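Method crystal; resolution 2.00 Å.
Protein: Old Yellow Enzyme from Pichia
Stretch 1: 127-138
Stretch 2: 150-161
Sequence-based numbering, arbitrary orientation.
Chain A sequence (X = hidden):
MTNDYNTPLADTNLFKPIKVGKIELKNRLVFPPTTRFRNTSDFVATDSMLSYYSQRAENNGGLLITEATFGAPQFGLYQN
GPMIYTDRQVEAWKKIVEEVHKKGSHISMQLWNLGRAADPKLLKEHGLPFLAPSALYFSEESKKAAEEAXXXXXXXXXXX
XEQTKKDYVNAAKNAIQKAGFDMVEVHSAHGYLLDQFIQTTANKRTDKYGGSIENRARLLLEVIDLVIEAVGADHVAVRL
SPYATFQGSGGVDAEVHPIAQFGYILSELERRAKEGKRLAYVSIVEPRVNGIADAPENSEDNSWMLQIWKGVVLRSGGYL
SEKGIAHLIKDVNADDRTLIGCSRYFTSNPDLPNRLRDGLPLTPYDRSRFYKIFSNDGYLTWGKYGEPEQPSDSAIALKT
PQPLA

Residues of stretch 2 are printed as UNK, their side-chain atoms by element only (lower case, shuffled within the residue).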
# COMPACT_ATOMS: atom_id res chain seq x y z
N GLY A 127 -41.56 3.99 0.19
CA GLY A 127 -41.51 5.18 1.01
C GLY A 127 -40.15 5.52 1.57
O GLY A 127 -40.06 6.10 2.65
N LEU A 128 -39.08 5.18 0.85
CA LEU A 128 -37.73 5.36 1.35
C LEU A 128 -36.94 6.31 0.45
O LEU A 128 -37.12 6.32 -0.77
CB LEU A 128 -37.00 4.02 1.44
CG LEU A 128 -37.60 3.02 2.43
CD1 LEU A 128 -37.12 1.61 2.13
CD2 LEU A 128 -37.24 3.41 3.86
N PRO A 129 -36.06 7.12 1.03
CA PRO A 129 -35.22 8.01 0.23
C PRO A 129 -34.07 7.26 -0.43
O PRO A 129 -33.83 6.07 -0.20
CB PRO A 129 -34.71 9.02 1.26
CG PRO A 129 -34.72 8.28 2.55
CD PRO A 129 -35.91 7.36 2.48
N PHE A 130 -33.35 8.00 -1.27
CA PHE A 130 -32.24 7.48 -2.07
C PHE A 130 -30.97 8.13 -1.54
O PHE A 130 -30.72 9.31 -1.80
CB PHE A 130 -32.48 7.79 -3.55
CG PHE A 130 -31.51 7.14 -4.49
CD1 PHE A 130 -31.13 5.81 -4.32
CD2 PHE A 130 -31.01 7.85 -5.56
CE1 PHE A 130 -30.25 5.22 -5.20
CE2 PHE A 130 -30.12 7.26 -6.44
CZ PHE A 130 -29.74 5.94 -6.26
N LEU A 131 -30.17 7.36 -0.81
CA LEU A 131 -29.11 7.91 0.03
C LEU A 131 -27.72 7.55 -0.49
O LEU A 131 -27.53 6.56 -1.20
CB LEU A 131 -29.27 7.42 1.47
CG LEU A 131 -30.64 7.71 2.09
CD1 LEU A 131 -30.70 7.20 3.52
CD2 LEU A 131 -30.95 9.20 2.04
N ALA A 132 -26.76 8.37 -0.11
CA ALA A 132 -25.36 8.24 -0.52
C ALA A 132 -24.52 9.15 0.38
O ALA A 132 -25.07 10.03 1.05
CB ALA A 132 -25.18 8.61 -2.00
N PRO A 133 -23.20 8.94 0.42
CA PRO A 133 -22.36 9.89 1.17
C PRO A 133 -22.47 11.31 0.66
O PRO A 133 -22.55 12.25 1.46
CB PRO A 133 -20.94 9.32 0.99
CG PRO A 133 -21.03 8.42 -0.20
CD PRO A 133 -22.40 7.84 -0.14
N SER A 134 -22.47 11.50 -0.66
CA SER A 134 -22.67 12.81 -1.26
C SER A 134 -23.74 12.70 -2.34
O SER A 134 -23.99 11.62 -2.89
CB SER A 134 -21.37 13.36 -1.85
OG SER A 134 -20.38 13.51 -0.85
N ALA A 135 -24.37 13.83 -2.65
CA ALA A 135 -25.46 13.88 -3.62
C ALA A 135 -24.89 13.80 -5.03
O ALA A 135 -24.87 14.77 -5.80
CB ALA A 135 -26.30 15.13 -3.42
N LEU A 136 -24.42 12.60 -5.38
CA LEU A 136 -23.80 12.34 -6.67
C LEU A 136 -24.27 11.00 -7.19
O LEU A 136 -24.45 10.05 -6.41
CB LEU A 136 -22.27 12.36 -6.57
CG LEU A 136 -21.59 13.62 -6.04
CD1 LEU A 136 -20.10 13.38 -5.86
CD2 LEU A 136 -21.83 14.80 -6.98
N TYR A 137 -24.47 10.91 -8.50
CA TYR A 137 -24.83 9.67 -9.16
C TYR A 137 -23.59 9.06 -9.81
O TYR A 137 -22.64 9.77 -10.16
CB TYR A 137 -25.90 9.91 -10.23
CG TYR A 137 -27.16 10.56 -9.70
CD1 TYR A 137 -28.20 9.80 -9.18
CD2 TYR A 137 -27.31 11.95 -9.72
CE1 TYR A 137 -29.35 10.40 -8.69
CE2 TYR A 137 -28.45 12.55 -9.24
CZ TYR A 137 -29.47 11.77 -8.73
OH TYR A 137 -30.61 12.37 -8.25
N PHE A 138 -23.60 7.74 -9.97
CA PHE A 138 -22.48 7.08 -10.63
C PHE A 138 -22.60 7.11 -12.15
O PHE A 138 -21.62 6.77 -12.83
CB PHE A 138 -22.31 5.64 -10.13
CG PHE A 138 -23.45 4.72 -10.48
CD1 PHE A 138 -23.52 4.10 -11.72
CD2 PHE A 138 -24.43 4.42 -9.54
CE1 PHE A 138 -24.56 3.24 -12.03
CE2 PHE A 138 -25.47 3.57 -9.85
CZ PHE A 138 -25.54 2.98 -11.10
N UNK A 150 -38.85 10.59 -9.16
CA UNK A 150 -39.15 11.52 -8.10
C UNK A 150 -38.44 11.23 -6.80
O UNK A 150 -38.86 11.72 -5.75
N UNK A 151 -37.37 10.44 -6.84
CA UNK A 151 -36.59 10.06 -5.65
C UNK A 151 -35.13 10.35 -5.96
O UNK A 151 -34.37 9.46 -6.36
c UNK A 151 -36.53 8.27 -3.85
c UNK A 151 -36.83 8.59 -5.30
n UNK A 151 -36.39 6.99 -3.55
o UNK A 151 -36.44 9.17 -3.02
N UNK A 152 -34.72 11.60 -5.75
CA UNK A 152 -33.38 12.04 -6.10
C UNK A 152 -32.41 11.78 -4.96
O UNK A 152 -32.80 11.74 -3.79
c UNK A 152 -34.18 15.28 -8.13
c UNK A 152 -34.01 13.80 -7.84
c UNK A 152 -33.38 13.53 -6.48
o UNK A 152 -35.31 15.70 -8.45
o UNK A 152 -33.18 16.03 -8.04
N UNK A 153 -31.14 11.59 -5.32
CA UNK A 153 -30.14 11.17 -4.34
C UNK A 153 -29.93 12.27 -3.31
O UNK A 153 -30.01 13.47 -3.62
c UNK A 153 -28.82 10.79 -5.05
c UNK A 153 -28.12 12.02 -5.61
c UNK A 153 -27.91 10.02 -4.11
N UNK A 154 -29.67 11.87 -2.07
CA UNK A 154 -29.48 12.80 -0.97
C UNK A 154 -28.22 12.42 -0.20
O UNK A 154 -27.94 11.23 0.00
c UNK A 154 -32.03 12.92 -0.71
n UNK A 154 -34.32 12.71 0.03
c UNK A 154 -30.68 12.81 -0.02
o UNK A 154 -32.95 14.08 1.17
c UNK A 154 -33.14 13.29 0.24
N UNK A 155 -27.47 13.43 0.22
CA UNK A 155 -26.34 13.20 1.11
C UNK A 155 -26.86 12.84 2.49
O UNK A 155 -27.71 13.54 3.05
c UNK A 155 -25.44 14.43 1.17
N UNK A 156 -26.35 11.74 3.05
CA UNK A 156 -26.85 11.25 4.33
C UNK A 156 -26.61 12.27 5.43
O UNK A 156 -25.53 12.87 5.53
c UNK A 156 -26.19 9.92 4.68
c UNK A 156 -26.75 7.02 5.86
c UNK A 156 -26.54 8.78 3.75
s UNK A 156 -25.87 7.21 4.32
N UNK A 157 -27.62 12.47 6.27
CA UNK A 157 -27.45 13.26 7.48
C UNK A 157 -26.70 12.45 8.53
O UNK A 157 -26.49 11.24 8.38
o UNK A 157 -29.55 12.56 8.45
c UNK A 157 -29.60 14.44 6.94
c UNK A 157 -28.81 13.71 8.02
N UNK A 158 -26.29 13.13 9.60
CA UNK A 158 -25.68 12.42 10.72
C UNK A 158 -26.64 11.40 11.31
O UNK A 158 -26.25 10.29 11.67
c UNK A 158 -23.67 15.27 12.45
c UNK A 158 -22.78 12.97 12.04
c UNK A 158 -25.23 13.42 11.78
c UNK A 158 -23.82 14.00 11.63
N UNK A 159 -27.92 11.77 11.41
CA UNK A 159 -28.92 10.86 11.96
C UNK A 159 -29.07 9.62 11.09
O UNK A 159 -29.19 8.50 11.61
o UNK A 159 -31.76 8.81 13.90
c UNK A 159 -31.22 9.92 13.77
o UNK A 159 -30.52 10.45 14.66
c UNK A 159 -31.43 10.67 12.46
c UNK A 159 -30.27 11.58 12.10
N UNK A 160 -29.07 9.78 9.77
CA UNK A 160 -29.18 8.63 8.88
C UNK A 160 -27.96 7.72 8.98
O UNK A 160 -28.08 6.51 8.81
c UNK A 160 -29.41 9.10 7.45
o UNK A 160 -29.95 10.96 5.32
c UNK A 160 -30.90 10.37 5.84
c UNK A 160 -30.77 9.74 7.22
n UNK A 160 -32.08 10.24 5.24
N UNK A 161 -26.78 8.29 9.25
CA UNK A 161 -25.58 7.48 9.41
C UNK A 161 -25.65 6.69 10.71
O UNK A 161 -25.36 5.48 10.75
c UNK A 161 -23.06 9.98 7.82
c UNK A 161 -24.33 8.36 9.34
c UNK A 161 -24.19 8.97 7.94
c UNK A 161 -23.08 7.56 9.70
O HOH W 1 -34.44 10.65 -2.01
O HOH W 2 -30.99 14.86 -9.08

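Position 150 has no side-chain atoms, and its positive phi, 68/19, is the left-handed conformation of the first residue after a helix, closing it in a Schellman motif. It is Gly150.

Position 151 carries two carbons, the second bearing one oxygen and one nitrogen: a short amide, Asn151. The amide nitrogen, ND2, donates to Leu128 O at 3.0 Å, with an angle of 142° at the hydrogen.

Position 152 has three carbons in a row, the last with two oxygens, a carboxylate one methylene longer than aspartate: Glu152. Its CB lies 3.5 Å from Tyr137 OH, and a water joins OE2 to that same hydroxyl.

At position 153 one carbon carries two more and there is no heteroatom, which defines Val153. CG1 sits 3.7 Å from the centroid of the Tyr137 ring, 23° off the normal, a CH-pi contact over the face; CG2 packs 3.7 Å from Ala132 CB.

Position 154 shows three carbons ending in one oxygen and one nitrogen, hence Gln154. Its NE2 approaches Pro129 CB at 3.9 Å and donates to a water that also accepts from Phe130 N.

A single carbon at position 155 gives Ala155; its CB is 3.6 Å from Pro133 O.

Position 156 is an unbranched chain of two carbons, a sulfur and a terminal carbon: Met156. CG meets Leu131 CB at 3.8 Å.

Position 157 has one carbon bearing an oxygen and a carbon. That fork of oxygen and methyl is Thr157, which makes no contact with stretch 1 and sits at the N-cap of the following helix.

Position 158 has four carbons forked at the second, Leu158, and position 159 three carbons ending in two oxygens, Glu159; neither touches stretch 1.

Position 160 again has three carbons with a terminal oxygen and nitrogen: Gln160. Gln160 N donates to Thr157 OG1 at 3.1 Å, the capping bond, and Thr157 N donates back to Gln160 OE1 at 2.9 Å. NE2 lies 3.5 Å from Leu131 CD2.

Position 161 has four carbons forked at the first, one arm two carbons long: Ile161, beyond contact range.

The contact rests on a short parallel pairing. Gln154 N donates to Phe130 O (2.8 Å) and Met156 N to Ala132 O (2.9 Å), whereas the bond from Ala132 N to Gln154 O (3.1 Å, 130°) is weak. From the loop after strand 130-132, Tyr137 OH accepts from Val153 N, nearly linearly (3.1 Å, 168°), and Val153 also packs CG1 over the face of that ring. Together the stretches bury 785 Å².

Stretch 2 (150-161) GNEVQAMTLEQI
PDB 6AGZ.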